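Local coordinates for protein AlkZ (Streptomyces sahachiroi, PDB 5UUJ) that is a mainly helical member of the AlkZ-like DNA glycosylase family, of the HTH clan, that also carries small beta-sheets, at residues 98-104 against 168-172; 220-224 against 260-264; 323-329 against 343-349. The contacts are given in a common frame with arbitrary orientation. Residues are numbered along the deposited sequence.

The three contacts illustrate how one chain of the AlkZ-like DNA glycosylase family uses different means to hold distant segments together. Interaction 1 relies on tryptophan packing without a cross-segment hydrogen bond, interaction 2 on a single antiparallel bridge, and interaction 3 on a carbonyl that accepts two hydrogen bonds. Each closes before the next opens along the sequence. Centres of interactions 1 and 2 lie 26 Å apart, with about 12 Å between nearest atoms, and helix 224-232 links them, since I224 belongs to interaction 2 while L231 and S232 touch M98. Interactions 2 and 3 are 25 Å apart between centres; interactions 1 and 3, at 39 Å, lie on opposite sides of the chain's centre.

Interaction 1 (98-104 against 168-172); sequences MANTGSW and PLAWR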
HETATM    1  N   MSE A  98      -9.042   8.600   4.671  1.00 17.12           N
HETATM    2  CA  MSE A  98      -9.487   8.540   3.282  1.00 16.75           C
HETATM    3  C   MSE A  98     -10.891   9.128   3.147  1.00 16.73           C
HETATM    4  O   MSE A  98     -11.175   9.862   2.204  1.00 16.76           O
HETATM    5  CB  MSE A  98      -9.469   7.100   2.755  1.00 16.30           C
HETATM    6  CG  MSE A  98      -8.095   6.441   2.725  1.00 16.27           C
HETATM    7 SE   MSE A  98      -6.713   7.534   1.882  1.00 19.97          SE
HETATM    8  CE  MSE A  98      -7.608   7.913   0.187  1.00 16.50           C
ATOM      9  N   ALA A  99     -11.769   8.799   4.089  1.00 16.77           N
ATOM     10  CA  ALA A  99     -13.118   9.352   4.097  1.00 16.99           C
ATOM     11  C   ALA A  99     -13.070  10.871   4.237  1.00 17.23           C
ATOM     12  O   ALA A  99     -13.907  11.583   3.684  1.00 21.41           O
ATOM     13  CB  ALA A  99     -13.941   8.740   5.221  1.00 16.95           C
ATOM     14  N   ASN A 100     -12.074  11.360   4.965  1.00 17.67           N
ATOM     15  CA  ASN A 100     -11.920  12.791   5.200  1.00 19.44           C
ATOM     16  C   ASN A 100     -11.650  13.577   3.913  1.00 18.56           C
ATOM     17  O   ASN A 100     -11.924  14.773   3.850  1.00 18.71           O
ATOM     18  CB  ASN A 100     -10.793  13.034   6.210  1.00 18.87           C
ATOM     19  CG  ASN A 100     -10.563  14.511   6.489  1.00 19.66           C
ATOM     20  OD1 ASN A 100     -11.392  15.170   7.115  1.00 20.02           O
ATOM     21  ND2 ASN A 100      -9.427  15.032   6.036  1.00 21.74           N
ATOM     22  N   THR A 101     -11.124  12.912   2.887  1.00 18.53           N
ATOM     23  CA  THR A 101     -10.830  13.593   1.624  1.00 18.06           C
ATOM     24  C   THR A 101     -12.113  14.007   0.910  1.00 19.17           C
ATOM     25  O   THR A 101     -12.105  14.946   0.116  1.00 24.61           O
ATOM     26  CB  THR A 101      -9.997  12.715   0.667  1.00 18.68           C
ATOM     27  OG1 THR A 101     -10.780  11.601   0.216  1.00 18.89           O
ATOM     28  CG2 THR A 101      -8.733  12.217   1.351  1.00 18.70           C
ATOM     29  N   GLY A 102     -13.206  13.303   1.197  1.00 20.75           N
ATOM     30  CA  GLY A 102     -14.503  13.615   0.617  1.00 22.70           C
ATOM     31  C   GLY A 102     -14.470  13.712  -0.896  1.00 21.01           C
ATOM     32  O   GLY A 102     -15.066  14.617  -1.481  1.00 19.83           O
ATOM     33  N   SER A 103     -13.764  12.779  -1.526  1.00 17.14           N
ATOM     34  CA  SER A 103     -13.576  12.792  -2.972  1.00 19.88           C
ATOM     35  C   SER A 103     -14.893  12.661  -3.730  1.00 19.52           C
ATOM     36  O   SER A 103     -15.040  13.191  -4.832  1.00 18.98           O
ATOM     37  CB  SER A 103     -12.636  11.665  -3.392  1.00 17.14           C
ATOM     38  OG  SER A 103     -13.226  10.404  -3.135  1.00 21.20           O
ATOM     39  N   TRP A 104     -15.844  11.950  -3.136  1.00 20.17           N
ATOM     40  CA  TRP A 104     -17.118  11.682  -3.786  1.00 16.72           C
ATOM     41  C   TRP A 104     -18.069  12.874  -3.691  1.00 17.80           C
ATOM     42  O   TRP A 104     -19.158  12.856  -4.265  1.00 18.77           O
ATOM     43  CB  TRP A 104     -17.771  10.439  -3.178  1.00 16.39           C
ATOM     44  CG  TRP A 104     -18.226  10.637  -1.765  1.00 17.60           C
ATOM     45  CD1 TRP A 104     -19.481  10.984  -1.349  1.00 19.06           C
ATOM     46  CD2 TRP A 104     -17.433  10.507  -0.577  1.00 19.27           C
ATOM     47  NE1 TRP A 104     -19.518  11.077   0.021  1.00 17.59           N
ATOM     48  CE2 TRP A 104     -18.275  10.788   0.519  1.00 19.20           C
ATOM     49  CE3 TRP A 104     -16.096  10.177  -0.334  1.00 16.26           C
ATOM     50  CZ2 TRP A 104     -17.822  10.753   1.837  1.00 16.48           C
ATOM     51  CZ3 TRP A 104     -15.647  10.145   0.976  1.00 18.79           C
ATOM     52  CH2 TRP A 104     -16.509  10.429   2.045  1.00 17.39           C
ATOM     53  N   PRO A 168     -16.130   5.039  -1.335  1.00 18.35           N
ATOM     54  CA  PRO A 168     -16.583   5.750  -0.132  1.00 23.26           C
ATOM     55  C   PRO A 168     -17.097   4.803   0.950  1.00 17.52           C
ATOM     56  O   PRO A 168     -16.892   5.047   2.141  1.00 14.05           O
ATOM     57  CB  PRO A 168     -17.714   6.641  -0.652  1.00 18.69           C
ATOM     58  CG  PRO A 168     -17.399   6.854  -2.083  1.00 19.96           C
ATOM     59  CD  PRO A 168     -16.699   5.617  -2.565  1.00 17.87           C
ATOM     60  N   LEU A 169     -17.755   3.728   0.530  1.00 15.74           N
ATOM     61  CA  LEU A 169     -18.282   2.741   1.464  1.00 15.58           C
ATOM     62  C   LEU A 169     -17.142   2.003   2.155  1.00 21.01           C
ATOM     63  O   LEU A 169     -17.200   1.744   3.358  1.00 14.57           O
ATOM     64  CB  LEU A 169     -19.198   1.748   0.744  1.00 19.14           C
ATOM     65  CG  LEU A 169     -20.682   2.111   0.637  1.00 27.99           C
ATOM     66  CD1 LEU A 169     -20.882   3.515   0.108  1.00 21.10           C
ATOM     67  CD2 LEU A 169     -21.403   1.110  -0.255  1.00 29.48           C
ATOM     68  N   ALA A 170     -16.105   1.667   1.393  1.00 15.48           N
ATOM     69  CA  ALA A 170     -14.930   1.020   1.962  1.00 17.45           C
ATOM     70  C   ALA A 170     -14.290   1.951   2.982  1.00 15.39           C
ATOM     71  O   ALA A 170     -13.970   1.540   4.093  1.00 13.82           O
ATOM     72  CB  ALA A 170     -13.934   0.650   0.871  1.00 16.51           C
ATOM     73  N   TRP A 171     -14.131   3.215   2.602  1.00 15.30           N
ATOM     74  CA  TRP A 171     -13.506   4.210   3.465  1.00 13.17           C
ATOM     75  C   TRP A 171     -14.308   4.453   4.739  1.00 15.54           C
ATOM     76  O   TRP A 171     -13.737   4.785   5.776  1.00 15.35           O
ATOM     77  CB  TRP A 171     -13.326   5.527   2.710  1.00 13.12           C
ATOM     78  CG  TRP A 171     -12.338   5.452   1.588  1.00 13.74           C
ATOM     79  CD1 TRP A 171     -11.420   4.466   1.362  1.00 14.11           C
ATOM     80  CD2 TRP A 171     -12.172   6.403   0.534  1.00 14.32           C
ATOM     81  NE1 TRP A 171     -10.689   4.750   0.236  1.00 14.87           N
ATOM     82  CE2 TRP A 171     -11.131   5.934  -0.292  1.00 15.03           C
ATOM     83  CE3 TRP A 171     -12.796   7.610   0.213  1.00 14.51           C
ATOM     84  CZ2 TRP A 171     -10.707   6.629  -1.422  1.00 15.96           C
ATOM     85  CZ3 TRP A 171     -12.372   8.298  -0.909  1.00 15.44           C
ATOM     86  CH2 TRP A 171     -11.339   7.806  -1.712  1.00 16.16           C
ATOM     87  N   ARG A 172     -15.625   4.293   4.660  1.00 16.77           N
ATOM     88  CA  ARG A 172     -16.483   4.473   5.829  1.00 15.20           C
ATOM     89  C   ARG A 172     -16.559   3.195   6.664  1.00 15.40           C
ATOM     90  O   ARG A 172     -17.119   3.194   7.757  1.00 16.61           O
ATOM     91  CB  ARG A 172     -17.881   4.923   5.406  1.00 15.48           C
ATOM     92  CG  ARG A 172     -17.998   6.433   5.283  1.00 20.26           C
ATOM     93  CD  ARG A 172     -19.164   6.855   4.412  1.00 17.64           C
ATOM     94  NE  ARG A 172     -19.377   8.296   4.474  1.00 16.26           N
ATOM     95  CZ  ARG A 172     -20.427   8.924   3.955  1.00 18.88           C
ATOM     96  NH1 ARG A 172     -21.377   8.243   3.324  1.00 21.68           N
ATOM     97  NH2 ARG A 172     -20.529  10.238   4.071  1.00 16.08           N
TER
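Helix-helix packing through two tryptophans, W104 and W171, joins the end of helix 91-100 and the turn after it to helix 162-172, an example of packing by aromatic and apolar groups with no hydrogen bond between the segments. W171 is the central side chain. M98 CB sits 3.4 Å from the centroid of the five-membered ring of W171, almost on the normal, a CH-pi contact, and the selenium of this selenomethionine adds an oblique Met-aromatic approach. S103 OG lies at the ring edge, 3.2 Å from W171 CZ3, and W104 CZ3 reaches W171 CE3 at 3.9 Å. W104 in turn takes P168 CB over one face, 4.1 Å from its six-membered centroid, while W104 CZ2 lies 3.5 Å from R172 NH2, over a guanidinium face. G102, the first residue past the helix to leave helical angles, has positive phi (52°), and S103 and W104 beyond it come back onto W171. R172 also salt-bridges D121 of helix 117-130, whose V120 touches W104; W171 NE1 bonds to A78 O, and helix 224-232 packs on M98.

Interaction 2 (220-224 against 260-264); sequences GPATI and RKAFV
Two backbone hydrogen bonds, A222 N to F263 O at 3.0 Å and F263 N to A222 O at 2.8 Å, make a single antiparallel hydrogen-bonded bridge between the loop 220-224 and strand 260-264. A222 CA and F263 CA are 5.2 Å apart, yet the end-to-end directions differ by 102°, so the loop crosses the strand rather than extending the sheet. On its other side the strand pairs with strand 252-257, as A262 with V255. P221 follows a cis peptide bond, and extended angles at P221 and A222 (phi/psi -71/157 and -154/159) present both bridging groups to F263; P221 CA also makes a 3.2 Å CA-H...O contact with F263 O. T223 is the N-cap of helix 224-232, its OG1 bonded to T226. Packing follows: P221 CB meets A262 CB at 3.8 Å and V264 CB at 4.1 Å, and I224 (m, t) sets CG1 4.2 Å from F263 CE2. T223, with chi1 p, places CG2 3.4 Å from K261 O.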
ATOM      1  N   GLY A 220      10.048   7.169   6.451  1.00 14.90           N
ATOM      2  CA  GLY A 220      10.664   8.410   6.879  1.00 16.04           C
ATOM      3  C   GLY A 220      12.134   8.452   6.497  1.00 15.64           C
ATOM      4  O   GLY A 220      12.699   7.429   6.117  1.00 15.85           O
ATOM      5  N   PRO A 221      12.757   9.641   6.562  1.00 16.11           N
ATOM      6  CA  PRO A 221      12.095  10.929   6.796  1.00 16.01           C
ATOM      7  C   PRO A 221      11.284  11.343   5.572  1.00 15.32           C
ATOM      8  O   PRO A 221      11.585  10.874   4.475  1.00 15.17           O
ATOM      9  CB  PRO A 221      13.261  11.899   7.042  1.00 16.93           C
ATOM     10  CG  PRO A 221      14.466  11.030   7.289  1.00 17.58           C
ATOM     11  CD  PRO A 221      14.221   9.781   6.511  1.00 17.01           C
ATOM     12  N   ALA A 222      10.277  12.191   5.752  1.00 15.13           N
ATOM     13  CA  ALA A 222       9.433  12.604   4.637  1.00 14.92           C
ATOM     14  C   ALA A 222       8.801  13.964   4.887  1.00 14.97           C
ATOM     15  O   ALA A 222       8.695  14.414   6.028  1.00 15.43           O
ATOM     16  CB  ALA A 222       8.355  11.563   4.385  1.00 13.94           C
ATOM     17  N   THR A 223       8.390  14.615   3.804  1.00 14.92           N
ATOM     18  CA  THR A 223       7.696  15.892   3.887  1.00 18.13           C
ATOM     19  C   THR A 223       6.194  15.670   3.993  1.00 17.81           C
ATOM     20  O   THR A 223       5.700  14.558   3.783  1.00 14.30           O
ATOM     21  CB  THR A 223       7.972  16.775   2.659  1.00 17.45           C
ATOM     22  OG1 THR A 223       7.393  16.167   1.497  1.00 17.71           O
ATOM     23  CG2 THR A 223       9.469  16.964   2.448  1.00 19.66           C
ATOM     24  N   ILE A 224       5.476  16.738   4.310  1.00 15.52           N
ATOM     25  CA  ILE A 224       4.022  16.706   4.339  1.00 15.53           C
ATOM     26  C   ILE A 224       3.474  16.373   2.956  1.00 21.45           C
ATOM     27  O   ILE A 224       2.528  15.597   2.830  1.00 19.27           O
ATOM     28  CB  ILE A 224       3.449  18.052   4.824  1.00 16.39           C
ATOM     29  CG1 ILE A 224       3.760  18.225   6.311  1.00 16.99           C
ATOM     30  CG2 ILE A 224       1.935  18.133   4.576  1.00 16.46           C
ATOM     31  CD1 ILE A 224       3.390  19.576   6.873  1.00 19.41           C
ATOM     32  N   ARG A 260      17.161  18.404   1.572  1.00 23.47           N
ATOM     33  CA  ARG A 260      15.718  18.272   1.746  1.00 21.64           C
ATOM     34  C   ARG A 260      15.332  18.245   3.222  1.00 21.17           C
ATOM     35  O   ARG A 260      15.685  17.317   3.951  1.00 21.30           O
ATOM     36  CB  ARG A 260      15.205  17.004   1.056  1.00 20.52           C
ATOM     37  CG  ARG A 260      13.683  16.867   1.080  1.00 24.26           C
ATOM     38  CD  ARG A 260      13.221  15.489   0.620  1.00 24.53           C
ATOM     39  NE  ARG A 260      13.496  15.256  -0.796  1.00 26.03           N
ATOM     40  CZ  ARG A 260      13.159  14.149  -1.452  1.00 21.93           C
ATOM     41  NH1 ARG A 260      12.531  13.165  -0.825  1.00 25.36           N
ATOM     42  NH2 ARG A 260      13.452  14.027  -2.738  1.00 23.62           N
ATOM     43  N   LYS A 261      14.599  19.267   3.652  1.00 24.20           N
ATOM     44  CA  LYS A 261      14.052  19.292   4.999  1.00 23.95           C
ATOM     45  C   LYS A 261      12.862  18.347   5.068  1.00 26.92           C
ATOM     46  O   LYS A 261      11.905  18.486   4.306  1.00 26.63           O
ATOM     47  CB  LYS A 261      13.638  20.709   5.396  1.00 25.22           C
ATOM     48  CG  LYS A 261      14.767  21.727   5.335  1.00 34.22           C
ATOM     49  CD  LYS A 261      15.899  21.380   6.299  1.00 38.45           C
ATOM     50  CE  LYS A 261      16.976  22.459   6.317  1.00 36.44           C
ATOM     51  NZ  LYS A 261      16.442  23.781   6.752  1.00 42.86           N
ATOM     52  N   ALA A 262      12.938  17.380   5.975  1.00 18.66           N
ATOM     53  CA  ALA A 262      11.898  16.370   6.121  1.00 17.73           C
ATOM     54  C   ALA A 262      11.708  16.012   7.590  1.00 17.75           C
ATOM     55  O   ALA A 262      12.543  16.348   8.428  1.00 20.05           O
ATOM     56  CB  ALA A 262      12.249  15.132   5.316  1.00 16.99           C
ATOM     57  N   PHE A 263      10.608  15.330   7.890  1.00 23.31           N
ATOM     58  CA  PHE A 263      10.291  14.932   9.258  1.00 22.66           C
ATOM     59  C   PHE A 263      10.567  13.451   9.495  1.00 19.02           C
ATOM     60  O   PHE A 263      10.182  12.601   8.693  1.00 17.36           O
ATOM     61  CB  PHE A 263       8.822  15.226   9.581  1.00 19.15           C
ATOM     62  CG  PHE A 263       8.473  16.689   9.570  1.00 24.27           C
ATOM     63  CD1 PHE A 263       8.981  17.545  10.535  1.00 24.62           C
ATOM     64  CD2 PHE A 263       7.620  17.201   8.607  1.00 21.01           C
ATOM     65  CE1 PHE A 263       8.654  18.887  10.532  1.00 26.11           C
ATOM     66  CE2 PHE A 263       7.289  18.545   8.599  1.00 28.23           C
ATOM     67  CZ  PHE A 263       7.806  19.389   9.561  1.00 29.01           C
ATOM     68  N   VAL A 264      11.235  13.151  10.603  1.00 20.34           N
ATOM     69  CA  VAL A 264      11.367  11.780  11.082  1.00 20.30           C
ATOM     70  C   VAL A 264      10.815  11.726  12.504  1.00 18.07           C
ATOM     71  O   VAL A 264      10.800  12.741  13.199  1.00 18.98           O
ATOM     72  CB  VAL A 264      12.838  11.292  11.052  1.00 19.91           C
ATOM     73  CG1 VAL A 264      13.670  11.957  12.154  1.00 18.28           C
ATOM     74  CG2 VAL A 264      12.900   9.778  11.177  1.00 24.66           C
TER

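Interaction 3 (323-329 against 343-349); sequences KDGRVVG and FPDTERL
The loop 343-349, which follows strand 337-342, folds back over 323-329, where a type I' turn from K323 to R326 leads into strand 326-334. F343 opens a type I turn to T346, closed by T346 N to F343 O at 3.1 Å. F343 N donates to V328 O at 3.1 Å, and its ring (chi1 m) lies over G329, with G329 CA 3.7 Å from the centroid in a CH-pi contact; V327 CG1 meets F343 CZ at 4.0 Å. H306 stacks on the same phenyl ring. T346, chi1 m, turns OG1 onto V328 O at 2.7 Å, so one carbonyl accepts two hydrogen bonds, while T346 CG2 lies 3.6 Å from V328 CB. E347 OE1 forms a long salt bridge, 3.8 Å, to K323 NZ, which also pairs with D324 OD2 at 3.4 Å. L349 CD2 ends 4.1 Å from K323 CD. Here a tight type I' beta-hairpin, joining strands 320-323 and 326-334, is flanked by the connection from strand 337-342 to helix 351-365.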
ATOM      1  N   LYS A 323      19.907  -0.978  -5.943  1.00 27.07           N
ATOM      2  CA  LYS A 323      21.323  -1.023  -5.588  1.00 22.60           C
ATOM      3  C   LYS A 323      21.685   0.180  -4.726  1.00 20.92           C
ATOM      4  O   LYS A 323      21.505   1.325  -5.137  1.00 25.35           O
ATOM      5  CB  LYS A 323      22.203  -1.057  -6.840  1.00 25.34           C
ATOM      6  CG  LYS A 323      23.699  -1.033  -6.531  1.00 28.97           C
ATOM      7  CD  LYS A 323      24.538  -1.402  -7.741  1.00 32.27           C
ATOM      8  CE  LYS A 323      26.019  -1.484  -7.387  1.00 36.09           C
ATOM      9  NZ  LYS A 323      26.579  -0.167  -6.966  1.00 34.82           N
ATOM     10  N   ASP A 324      22.198  -0.096  -3.531  1.00 19.66           N
ATOM     11  CA  ASP A 324      22.530   0.940  -2.559  1.00 21.54           C
ATOM     12  C   ASP A 324      21.318   1.823  -2.256  1.00 16.98           C
ATOM     13  O   ASP A 324      21.468   3.008  -1.969  1.00 16.61           O
ATOM     14  CB  ASP A 324      23.699   1.802  -3.057  1.00 22.00           C
ATOM     15  CG  ASP A 324      24.945   0.983  -3.371  1.00 25.95           C
ATOM     16  OD1 ASP A 324      25.039  -0.172  -2.907  1.00 24.23           O
ATOM     17  OD2 ASP A 324      25.834   1.496  -4.084  1.00 29.89           O
ATOM     18  N   GLY A 325      20.124   1.239  -2.334  1.00 14.93           N
ATOM     19  CA  GLY A 325      18.896   1.938  -1.995  1.00 14.34           C
ATOM     20  C   GLY A 325      18.189   2.611  -3.163  1.00 14.45           C
ATOM     21  O   GLY A 325      17.042   3.033  -3.029  1.00 14.13           O
ATOM     22  N   ARG A 326      18.871   2.715  -4.301  1.00 18.70           N
ATOM     23  CA  ARG A 326      18.322   3.384  -5.481  1.00 25.26           C
ATOM     24  C   ARG A 326      17.891   2.382  -6.547  1.00 23.22           C
ATOM     25  O   ARG A 326      18.525   1.344  -6.722  1.00 22.34           O
ATOM     26  CB  ARG A 326      19.350   4.349  -6.077  1.00 21.04           C
ATOM     27  CG  ARG A 326      19.701   5.519  -5.179  1.00 24.16           C
ATOM     28  CD  ARG A 326      20.695   6.464  -5.844  1.00 23.58           C
ATOM     29  NE  ARG A 326      20.140   7.112  -7.033  1.00 35.36           N
ATOM     30  CZ  ARG A 326      20.364   6.729  -8.290  1.00 36.40           C
ATOM     31  NH1 ARG A 326      21.150   5.692  -8.563  1.00 36.16           N
ATOM     32  NH2 ARG A 326      19.801   7.397  -9.287  1.00 35.26           N
ATOM     33  N   VAL A 327      16.821   2.706  -7.270  1.00 15.45           N
ATOM     34  CA  VAL A 327      16.371   1.881  -8.388  1.00 16.60           C
ATOM     35  C   VAL A 327      17.330   2.061  -9.563  1.00 16.50           C
ATOM     36  O   VAL A 327      17.543   3.180 -10.024  1.00 17.41           O
ATOM     37  CB  VAL A 327      14.931   2.241  -8.820  1.00 19.07           C
ATOM     38  CG1 VAL A 327      14.502   1.431 -10.049  1.00 15.62           C
ATOM     39  CG2 VAL A 327      13.967   2.007  -7.672  1.00 14.99           C
ATOM     40  N   VAL A 328      17.913   0.959 -10.029  1.00 17.20           N
ATOM     41  CA  VAL A 328      18.912   1.005 -11.097  1.00 20.23           C
ATOM     42  C   VAL A 328      18.542   0.113 -12.280  1.00 20.87           C
ATOM     43  O   VAL A 328      19.346  -0.083 -13.197  1.00 20.27           O
ATOM     44  CB  VAL A 328      20.304   0.581 -10.579  1.00 18.27           C
ATOM     45  CG1 VAL A 328      20.844   1.606  -9.596  1.00 18.38           C
ATOM     46  CG2 VAL A 328      20.245  -0.798  -9.941  1.00 18.39           C
ATOM     47  N   GLY A 329      17.326  -0.422 -12.260  1.00 17.17           N
ATOM     48  CA  GLY A 329      16.849  -1.265 -13.339  1.00 17.39           C
ATOM     49  C   GLY A 329      15.542  -1.960 -13.003  1.00 16.50           C
ATOM     50  O   GLY A 329      14.982  -1.760 -11.926  1.00 15.75           O
ATOM     51  N   PHE A 343      19.278  -0.009 -16.274  1.00 28.50           N
ATOM     52  CA  PHE A 343      19.240   1.220 -17.049  1.00 27.05           C
ATOM     53  C   PHE A 343      20.581   1.407 -17.758  1.00 31.46           C
ATOM     54  O   PHE A 343      21.587   0.835 -17.337  1.00 31.87           O
ATOM     55  CB  PHE A 343      18.936   2.420 -16.148  1.00 30.87           C
ATOM     56  CG  PHE A 343      17.653   2.290 -15.376  1.00 29.40           C
ATOM     57  CD1 PHE A 343      16.565   1.617 -15.911  1.00 27.94           C
ATOM     58  CD2 PHE A 343      17.535   2.842 -14.111  1.00 24.37           C
ATOM     59  CE1 PHE A 343      15.383   1.499 -15.200  1.00 25.53           C
ATOM     60  CE2 PHE A 343      16.356   2.728 -13.394  1.00 25.10           C
ATOM     61  CZ  PHE A 343      15.279   2.055 -13.939  1.00 24.04           C
ATOM     62  N   PRO A 344      20.598   2.204 -18.839  1.00 35.23           N
ATOM     63  CA  PRO A 344      21.821   2.427 -19.621  1.00 36.15           C
ATOM     64  C   PRO A 344      23.025   2.882 -18.796  1.00 37.50           C
ATOM     65  O   PRO A 344      24.127   2.379 -19.013  1.00 40.95           O
ATOM     66  CB  PRO A 344      21.402   3.524 -20.606  1.00 34.52           C
ATOM     67  CG  PRO A 344      19.946   3.323 -20.787  1.00 32.08           C
ATOM     68  CD  PRO A 344      19.432   2.867 -19.451  1.00 40.42           C
ATOM     69  N   ASP A 345      22.818   3.810 -17.867  1.00 47.67           N
ATOM     70  CA  ASP A 345      23.923   4.402 -17.114  1.00 47.63           C
ATOM     71  C   ASP A 345      24.154   3.717 -15.769  1.00 46.08           C
ATOM     72  O   ASP A 345      24.793   4.280 -14.882  1.00 47.16           O
ATOM     73  CB  ASP A 345      23.666   5.894 -16.892  1.00 49.24           C
ATOM     74  CG  ASP A 345      22.481   6.153 -15.980  1.00 53.73           C
ATOM     75  OD1 ASP A 345      21.593   5.278 -15.891  1.00 51.94           O
ATOM     76  OD2 ASP A 345      22.436   7.235 -15.355  1.00 58.44           O
ATOM     77  N   THR A 346      23.635   2.502 -15.621  1.00 38.66           N
ATOM     78  CA  THR A 346      23.754   1.767 -14.366  1.00 34.40           C
ATOM     79  C   THR A 346      25.089   1.032 -14.294  1.00 36.82           C
ATOM     80  O   THR A 346      25.583   0.513 -15.296  1.00 35.61           O
ATOM     81  CB  THR A 346      22.588   0.767 -14.197  1.00 34.12           C
ATOM     82  OG1 THR A 346      21.375   1.487 -13.951  1.00 35.15           O
ATOM     83  CG2 THR A 346      22.829  -0.185 -13.037  1.00 28.11           C
ATOM     84  N   GLU A 347      25.668   0.999 -13.097  1.00 54.32           N
ATOM     85  CA  GLU A 347      26.939   0.326 -12.862  1.00 54.08           C
ATOM     86  C   GLU A 347      26.800  -1.179 -13.071  1.00 54.82           C
ATOM     87  O   GLU A 347      25.720  -1.735 -12.885  1.00 54.66           O
ATOM     88  CB  GLU A 347      27.430   0.615 -11.444  1.00 56.58           C
ATOM     89  CG  GLU A 347      28.930   0.470 -11.260  1.00 62.43           C
ATOM     90  CD  GLU A 347      29.333   0.431  -9.797  1.00 63.08           C
ATOM     91  OE1 GLU A 347      29.208   1.470  -9.114  1.00 63.44           O
ATOM     92  OE2 GLU A 347      29.770  -0.641  -9.327  1.00 63.02           O
ATOM     93  N   ARG A 348      27.893  -1.835 -13.452  1.00 65.53           N
ATOM     94  CA  ARG A 348      27.879  -3.282 -13.663  1.00 65.04           C
ATOM     95  C   ARG A 348      27.436  -4.016 -12.401  1.00 61.14           C
ATOM     96  O   ARG A 348      28.059  -3.891 -11.349  1.00 60.20           O
ATOM     97  CB  ARG A 348      29.260  -3.780 -14.095  1.00 68.53           C
ATOM     98  CG  ARG A 348      29.298  -4.362 -15.498  1.00 70.73           C
ATOM     99  CD  ARG A 348      30.697  -4.847 -15.851  1.00 74.76           C
ATOM    100  NE  ARG A 348      30.789  -5.330 -17.228  1.00 76.24           N
ATOM    101  CZ  ARG A 348      31.913  -5.755 -17.800  1.00 78.29           C
ATOM    102  NH1 ARG A 348      33.053  -5.761 -17.119  1.00 78.99           N
ATOM    103  NH2 ARG A 348      31.901  -6.176 -19.058  1.00 77.49           N
ATOM    104  N   LEU A 349      26.354  -4.781 -12.518  1.00 33.90           N
ATOM    105  CA  LEU A 349      25.806  -5.514 -11.382  1.00 35.44           C
ATOM    106  C   LEU A 349      26.609  -6.790 -11.124  1.00 37.21           C
ATOM    107  O   LEU A 349      26.770  -7.605 -12.031  1.00 37.93           O
ATOM    108  CB  LEU A 349      24.339  -5.863 -11.631  1.00 35.57           C
ATOM    109  CG  LEU A 349      23.436  -4.703 -12.061  1.00 36.86           C
ATOM    110  CD1 LEU A 349      22.022  -5.192 -12.326  1.00 35.11           C
ATOM    111  CD2 LEU A 349      23.429  -3.600 -11.015  1.00 34.46           C
TER